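Local coordinates for genome polyprotein (Chicken sicinivirus JSY, PDB 6QWT) that provides, in this C-terminal 3Dpol portion, the RNA-dependent RNA polymerase that probably copies the viral RNA genome, at residues A[235-238]-A[239-243]; A[311-314]-A[315-318]; A[321-324]-A[325-328]. All blocks are in the same frame, centred on the assembly; numbering follows the deposited sequence.

Contact 1. Residues A[235-238]-A[239-243]; sequences SNFD and STIPS
Ile-241 lays its CD1 methyl over one face of the Phe-237 ring in a CH-pi contact, 3.6 Å from CD1 to the ring centroid and 17° off the normal. The methyl is displaced toward the rim and comes closest to CE2. A chi1 of -170° on Phe-237, which sets CG opposite the backbone N, brings the ring to where Ile-241 CD1 can lie over its face. The same turn of backbone is fastened by Asn-236 O, which accepts three bonds: from Thr-240 OG1 at 2.8 Å, from Thr-240 N at 3.0 Å and from Ser-239 N at 3.1 Å. The Thr-240 hydroxyl arrives from above the carbonyl plane (39° out of it). Phe-237 O receives longer, weak bonds from the amides of Thr-240 and Ile-241. This short helix, 237-240, follows strand 230-235 and belongs to motif A of the polymerase palm. Asp-238 probably corresponds to the second aspartate of that motif, which in picornaviral relatives takes part in recognising the ribose of the incoming nucleotide. Its side chain touches Asn-304 of helix 298-316, and its backbone is bonded to Asn-293. Farther out, Phe-237 packs on Asn-304 and Asn-308, and Ile-241 on Val-307.

Contact 2. Residues A[311-314]-A[315-318]; sequences SLLS and AMLT
Ser-311 O is gripped by two donors one turn further along the helix: the Ser-314 hydroxyl, 2.7 Å away at OG, and the amide of Ala-315, with N at 3.2 Å. Both donors lie about 21° from the carbonyl plane. Ser-314 holds OG between its backbone N and carbonyl carbon (chi1 79°), which folds the hydroxyl back onto the preceding turn. While the proton goes to Ser-311 O, the oxygen also accepts from the indole NE1 of Trp-67, so the buried hydroxyl both donates and accepts. The carbonyl of Ser-314 is in turn bonded by Ser-69 OG, and the CG2 methyl of Thr-318 rests 3.4 Å from the same Ser-314 O. Regular helical bonds continue, Met-316 N to Leu-312 O at 2.9 Å and Leu-317 N to Leu-313 O, also 2.9 Å.

On another side the contact is apolar. The CE methyl of Met-316 meets CD2 of Leu-313 at 3.5 Å, tighter than usual for two methyls. A bend at the last torsion of Met-316 (chi3 -28°) turns CE back toward the helix to reach it, while its CG lies 3.2 Å from Leu-312 O. Leu-313 also packs on Ala-73, Leu-76 and Tyr-77 of helix 70-81. Farther along, Thr-318 repeats the serine's manoeuvre: its OG1 donates to Ala-315 O at 2.8 Å, the same oxygen that the Thr-318 amide reaches only weakly. Ala-315 and Thr-318 pack against helix 346-356, and Leu-312 against strand 327-332. The whole is the C-terminal end of the long helix of motif B, which supports the palm sheet of viral RNA-dependent RNA polymerases.

Contact 3. Residues A[321-324]-A[325-328]; sequences DFDT and SAWR
Trp-327 starts its approach at CB, 4.1 Å from Phe-322 CE1, and the next atom, CG, lies about equally far from CE1 and CZ of that ring. CD1 goes deeper, 3.5 Å from Phe-322 CZ and 3.4 Å from Asp-323 O, which lies at the indole's edge. NE1 then donates to Thr-324 O at 2.8 Å. The acceptor lies near the indole plane, whereas the N-H meets the carbonyl from above, 72° out of the carbonyl plane. At its far end the six-membered ring packs on Leu-313 of helix 298-316. With chi1 at 57° the indole folds back over the turn that precedes it. The two aromatic groups meet obliquely, planes at 41°.

That turn is type I, Asp-323 to Ala-326, closed by Ala-326 N to Asp-323 O at 3.2 Å. Asp-323 reinforces it with an Asx turn, its OD1 taking the amide of Ser-325 at 3.0 Å on the anti side of the carboxylate. Beyond the turn, strand 327-332 enters the palm sheet, and Arg-80 forms a cation-pi contact with Trp-327 as well as bonding to its carbonyl. The indole therefore offers its N-H to a turn carbonyl and its pi system to a cation, tying an exposed bend to the buried start of the strand.

Contacts 2 and 3 adjoin, their centres about 10 Å apart: helix 298-316 ends, the chain turns and strand 327-332 begins. Leu-313 CD2 packs on Trp-327 CH2 at 3.6 Å, and Leu-317 CD2 on Phe-322 CE2 at 3.8 Å. Contact 1 has its centre about 16 Å from that of contact 2 and about 25 Å from that of contact 3, and it touches neither. It is nonetheless joined to contact 2 through helix 298-316, whose earlier turns carry its neighbours. Contact 1 forms part of motif A, next to the probable catalytic centre; contact 2 lies at the C-terminal end of the motif B helix and contact 3 at the start of the first motif C strand, both farther from the centre of the chain.

Contact 1. Residues A[235-238]-A[239-243]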
loop_
_atom_site.group_PDB
_atom_site.type_symbol
_atom_site.label_atom_id
_atom_site.label_comp_id
_atom_site.label_asym_id
_atom_site.label_seq_id
_atom_site.Cartn_x
_atom_site.Cartn_y
_atom_site.Cartn_z
ATOM N N SER A 235 10.817 -4.531 6.602
ATOM C CA SER A 235 11.773 -4.165 5.567
ATOM C C SER A 235 11.709 -5.211 4.465
ATOM O O SER A 235 11.807 -6.413 4.738
ATOM C CB SER A 235 13.190 -4.059 6.133
ATOM O OG SER A 235 13.415 -5.025 7.144
ATOM N N ASN A 236 11.513 -4.754 3.226
ATOM C CA ASN A 236 11.435 -5.637 2.056
ATOM C C ASN A 236 10.281 -6.632 2.181
ATOM O O ASN A 236 10.415 -7.812 1.849
ATOM C CB ASN A 236 12.761 -6.365 1.821
ATOM C CG ASN A 236 13.963 -5.504 2.159
ATOM O OD1 ASN A 236 14.270 -4.541 1.456
ATOM N ND2 ASN A 236 14.653 -5.850 3.241
ATOM N N PHE A 237 9.134 -6.145 2.663
ATOM C CA PHE A 237 7.946 -6.986 2.791
ATOM C C PHE A 237 7.540 -7.584 1.449
ATOM O O PHE A 237 7.166 -8.760 1.372
ATOM C CB PHE A 237 6.800 -6.163 3.381
ATOM C CG PHE A 237 5.602 -6.976 3.790
ATOM C CD1 PHE A 237 5.737 -8.057 4.648
ATOM C CD2 PHE A 237 4.337 -6.644 3.328
ATOM C CE1 PHE A 237 4.631 -8.802 5.031
ATOM C CE2 PHE A 237 3.228 -7.382 3.707
ATOM C CZ PHE A 237 3.375 -8.463 4.559
ATOM N N ASP A 238 7.616 -6.792 0.376
ATOM C CA ASP A 238 7.177 -7.241 -0.940
ATOM C C ASP A 238 8.075 -8.316 -1.535
ATOM O O ASP A 238 7.684 -8.946 -2.523
ATOM C CB ASP A 238 7.089 -6.048 -1.892
ATOM C CG ASP A 238 6.181 -4.953 -1.366
ATOM O OD1 ASP A 238 5.011 -5.255 -1.045
ATOM O OD2 ASP A 238 6.638 -3.795 -1.265
ATOM N N SER A 239 9.259 -8.541 -0.967
ATOM C CA SER A 239 10.138 -9.612 -1.416
ATOM C C SER A 239 10.141 -10.815 -0.482
ATOM O O SER A 239 10.360 -11.941 -0.942
ATOM C CB SER A 239 11.575 -9.095 -1.567
ATOM O OG SER A 239 11.679 -8.189 -2.650
ATOM N N THR A 240 9.885 -10.610 0.808
ATOM C CA THR A 240 10.051 -11.659 1.804
ATOM C C THR A 240 8.792 -12.485 2.042
ATOM O O THR A 240 8.863 -13.492 2.756
ATOM C CB THR A 240 10.512 -11.050 3.130
ATOM O OG1 THR A 240 9.634 -9.977 3.491
ATOM C CG2 THR A 240 11.930 -10.514 3.001
ATOM N N ILE A 241 7.653 -12.093 1.481
ATOM C CA ILE A 241 6.419 -12.852 1.673
ATOM C C ILE A 241 6.574 -14.213 1.007
ATOM O O ILE A 241 6.859 -14.288 -0.199
ATOM C CB ILE A 241 5.199 -12.106 1.115
ATOM C CG1 ILE A 241 4.815 -10.944 2.031
ATOM C CG2 ILE A 241 4.027 -13.061 0.961
ATOM C CD1 ILE A 241 3.899 -9.945 1.364
ATOM N N PRO A 242 6.408 -15.306 1.741
ATOM C CA PRO A 242 6.580 -16.631 1.143
ATOM C C PRO A 242 5.368 -17.061 0.331
ATOM O O PRO A 242 4.228 -16.683 0.614
ATOM C CB PRO A 242 6.784 -17.541 2.360
ATOM C CG PRO A 242 6.095 -16.843 3.466
ATOM C CD PRO A 242 6.227 -15.372 3.201
ATOM N N SER A 243 5.645 -17.869 -0.696
ATOM C CA SER A 243 4.591 -18.372 -1.571
ATOM C C SER A 243 3.506 -19.096 -0.784
ATOM O O SER A 243 2.318 -18.995 -1.113
ATOM C CB SER A 243 5.188 -19.315 -2.618
ATOM O OG SER A 243 5.732 -18.593 -3.703
#

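Contact 2. Residues A[311-314]-A[315-318]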
loop_
_atom_site.group_PDB
_atom_site.type_symbol
_atom_site.label_atom_id
_atom_site.label_comp_id
_atom_site.label_asym_id
_atom_site.label_seq_id
_atom_site.Cartn_x
_atom_site.Cartn_y
_atom_site.Cartn_z
ATOM N N SER A 311 0.495 -13.875 8.966
ATOM C CA SER A 311 1.874 -14.023 9.422
ATOM C C SER A 311 2.014 -13.635 10.889
ATOM O O SER A 311 2.628 -14.362 11.678
ATOM C CB SER A 311 2.801 -13.188 8.540
ATOM O OG SER A 311 2.640 -13.543 7.180
ATOM N N LEU A 312 1.440 -12.489 11.274
ATOM C CA LEU A 312 1.494 -12.061 12.671
ATOM C C LEU A 312 0.834 -13.079 13.591
ATOM O O LEU A 312 1.383 -13.424 14.644
ATOM C CB LEU A 312 0.827 -10.697 12.829
ATOM C CG LEU A 312 1.539 -9.497 12.207
ATOM C CD1 LEU A 312 0.557 -8.350 11.992
ATOM C CD2 LEU A 312 2.715 -9.057 13.072
ATOM N N LEU A 313 -0.349 -13.567 13.209
ATOM C CA LEU A 313 -1.039 -14.562 14.023
ATOM C C LEU A 313 -0.207 -15.835 14.164
ATOM O O LEU A 313 -0.192 -16.455 15.232
ATOM C CB LEU A 313 -2.409 -14.871 13.417
ATOM C CG LEU A 313 -3.467 -13.769 13.554
ATOM C CD1 LEU A 313 -4.591 -13.949 12.546
ATOM C CD2 LEU A 313 -4.032 -13.723 14.962
ATOM N N SER A 314 0.504 -16.233 13.103
ATOM C CA SER A 314 1.334 -17.433 13.196
ATOM C C SER A 314 2.485 -17.236 14.176
ATOM O O SER A 314 2.993 -18.211 14.746
ATOM C CB SER A 314 1.862 -17.830 11.813
ATOM O OG SER A 314 2.972 -17.035 11.431
ATOM N N ALA A 315 2.905 -15.987 14.388
ATOM C CA ALA A 315 3.923 -15.686 15.388
ATOM C C ALA A 315 3.338 -15.677 16.795
ATOM O O ALA A 315 3.943 -16.217 17.729
ATOM C CB ALA A 315 4.574 -14.335 15.083
ATOM N N MET A 316 2.166 -15.066 16.963
ATOM C CA MET A 316 1.559 -14.986 18.285
ATOM C C MET A 316 1.070 -16.351 18.760
ATOM O O MET A 316 1.074 -16.623 19.967
ATOM C CB MET A 316 0.421 -13.959 18.264
ATOM C CG MET A 316 0.848 -12.593 17.704
ATOM S SD MET A 316 -0.470 -11.350 17.569
ATOM C CE MET A 316 -1.886 -12.403 17.358
ATOM N N LEU A 317 0.684 -17.230 17.831
ATOM C CA LEU A 317 0.209 -18.559 18.201
ATOM C C LEU A 317 1.290 -19.404 18.865
ATOM O O LEU A 317 0.961 -20.376 19.552
ATOM C CB LEU A 317 -0.333 -19.283 16.968
ATOM C CG LEU A 317 -1.777 -18.945 16.601
ATOM C CD1 LEU A 317 -2.123 -19.511 15.234
ATOM C CD2 LEU A 317 -2.734 -19.460 17.667
ATOM N N THR A 318 2.565 -19.067 18.673
ATOM C CA THR A 318 3.646 -19.781 19.338
ATOM C C THR A 318 3.935 -19.254 20.739
ATOM O O THR A 318 4.747 -19.852 21.452
ATOM C CB THR A 318 4.930 -19.721 18.499
ATOM O OG1 THR A 318 5.490 -18.406 18.567
ATOM C CG2 THR A 318 4.640 -20.074 17.044
#

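Contact 3. Residues A[321-324]-A[325-328]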
loop_
_atom_site.group_PDB
_atom_site.type_symbol
_atom_site.label_atom_id
_atom_site.label_comp_id
_atom_site.label_asym_id
_atom_site.label_seq_id
_atom_site.Cartn_x
_atom_site.Cartn_y
_atom_site.Cartn_z
ATOM N N ASP A 321 1.317 -17.692 26.316
ATOM C CA ASP A 321 0.236 -16.968 26.969
ATOM C C ASP A 321 -0.693 -16.270 25.985
ATOM O O ASP A 321 -1.508 -15.442 26.405
ATOM C CB ASP A 321 0.806 -15.948 27.955
ATOM C CG ASP A 321 1.693 -16.589 29.000
ATOM O OD1 ASP A 321 2.873 -16.196 29.106
ATOM O OD2 ASP A 321 1.208 -17.497 29.708
ATOM N N PHE A 322 -0.595 -16.578 24.694
ATOM C CA PHE A 322 -1.450 -15.926 23.711
ATOM C C PHE A 322 -2.901 -16.335 23.929
ATOM O O PHE A 322 -3.227 -17.525 23.926
ATOM C CB PHE A 322 -1.011 -16.279 22.292
ATOM C CG PHE A 322 -1.928 -15.738 21.224
ATOM C CD1 PHE A 322 -2.225 -14.386 21.169
ATOM C CD2 PHE A 322 -2.496 -16.581 20.283
ATOM C CE1 PHE A 322 -3.069 -13.886 20.197
ATOM C CE2 PHE A 322 -3.341 -16.084 19.305
ATOM C CZ PHE A 322 -3.627 -14.736 19.261
ATOM N N ASP A 323 -3.764 -15.344 24.126
ATOM C CA ASP A 323 -5.201 -15.564 24.206
ATOM C C ASP A 323 -5.767 -15.438 22.796
ATOM O O ASP A 323 -5.761 -14.348 22.215
ATOM C CB ASP A 323 -5.842 -14.563 25.164
ATOM C CG ASP A 323 -7.267 -14.932 25.538
ATOM O OD1 ASP A 323 -8.035 -15.360 24.650
ATOM O OD2 ASP A 323 -7.624 -14.781 26.723
ATOM N N THR A 324 -6.250 -16.553 22.243
ATOM C CA THR A 324 -6.728 -16.561 20.864
ATOM C C THR A 324 -8.004 -15.759 20.670
ATOM O O THR A 324 -8.488 -15.669 19.537
ATOM C CB THR A 324 -6.950 -17.999 20.383
ATOM O OG1 THR A 324 -7.945 -18.635 21.195
ATOM C CG2 THR A 324 -5.650 -18.790 20.455
ATOM N N SER A 325 -8.554 -15.170 21.731
ATOM C CA SER A 325 -9.749 -14.353 21.633
ATOM C C SER A 325 -9.538 -12.894 22.006
ATOM O O SER A 325 -10.454 -12.090 21.799
ATOM C CB SER A 325 -10.863 -14.932 22.522
ATOM O OG SER A 325 -11.368 -16.139 21.980
ATOM N N ALA A 326 -8.383 -12.519 22.553
ATOM C CA ALA A 326 -8.148 -11.156 23.033
ATOM C C ALA A 326 -6.993 -10.552 22.244
ATOM O O ALA A 326 -5.871 -10.441 22.741
ATOM C CB ALA A 326 -7.871 -11.145 24.539
ATOM N N TRP A 327 -7.282 -10.143 21.009
ATOM C CA TRP A 327 -6.275 -9.536 20.154
ATOM C C TRP A 327 -6.967 -8.748 19.050
ATOM O O TRP A 327 -8.115 -9.030 18.695
ATOM C CB TRP A 327 -5.341 -10.595 19.553
ATOM C CG TRP A 327 -6.061 -11.656 18.776
ATOM C CD1 TRP A 327 -6.538 -12.842 19.255
ATOM C CD2 TRP A 327 -6.396 -11.623 17.383
ATOM N NE1 TRP A 327 -7.147 -13.552 18.246
ATOM C CE2 TRP A 327 -7.072 -12.825 17.086
ATOM C CE3 TRP A 327 -6.187 -10.696 16.358
ATOM C CZ2 TRP A 327 -7.541 -13.121 15.808
ATOM C CZ3 TRP A 327 -6.654 -10.994 15.087
ATOM C CH2 TRP A 327 -7.323 -12.195 14.825
ATOM N N ARG A 328 -6.255 -7.758 18.516
ATOM C CA ARG A 328 -6.731 -7.001 17.367
ATOM C C ARG A 328 -5.539 -6.589 16.519
ATOM O O ARG A 328 -4.517 -6.144 17.048
ATOM C CB ARG A 328 -7.533 -5.764 17.787
ATOM C CG ARG A 328 -7.818 -4.799 16.638
ATOM C CD ARG A 328 -8.762 -3.690 17.062
ATOM N NE ARG A 328 -10.083 -4.198 17.419
ATOM C CZ ARG A 328 -11.030 -4.497 16.535
ATOM N NH1 ARG A 328 -10.801 -4.340 15.238
ATOM N NH2 ARG A 328 -12.204 -4.955 16.947
HETATM O O HOH W 1 -3.483 -12.431 23.483
#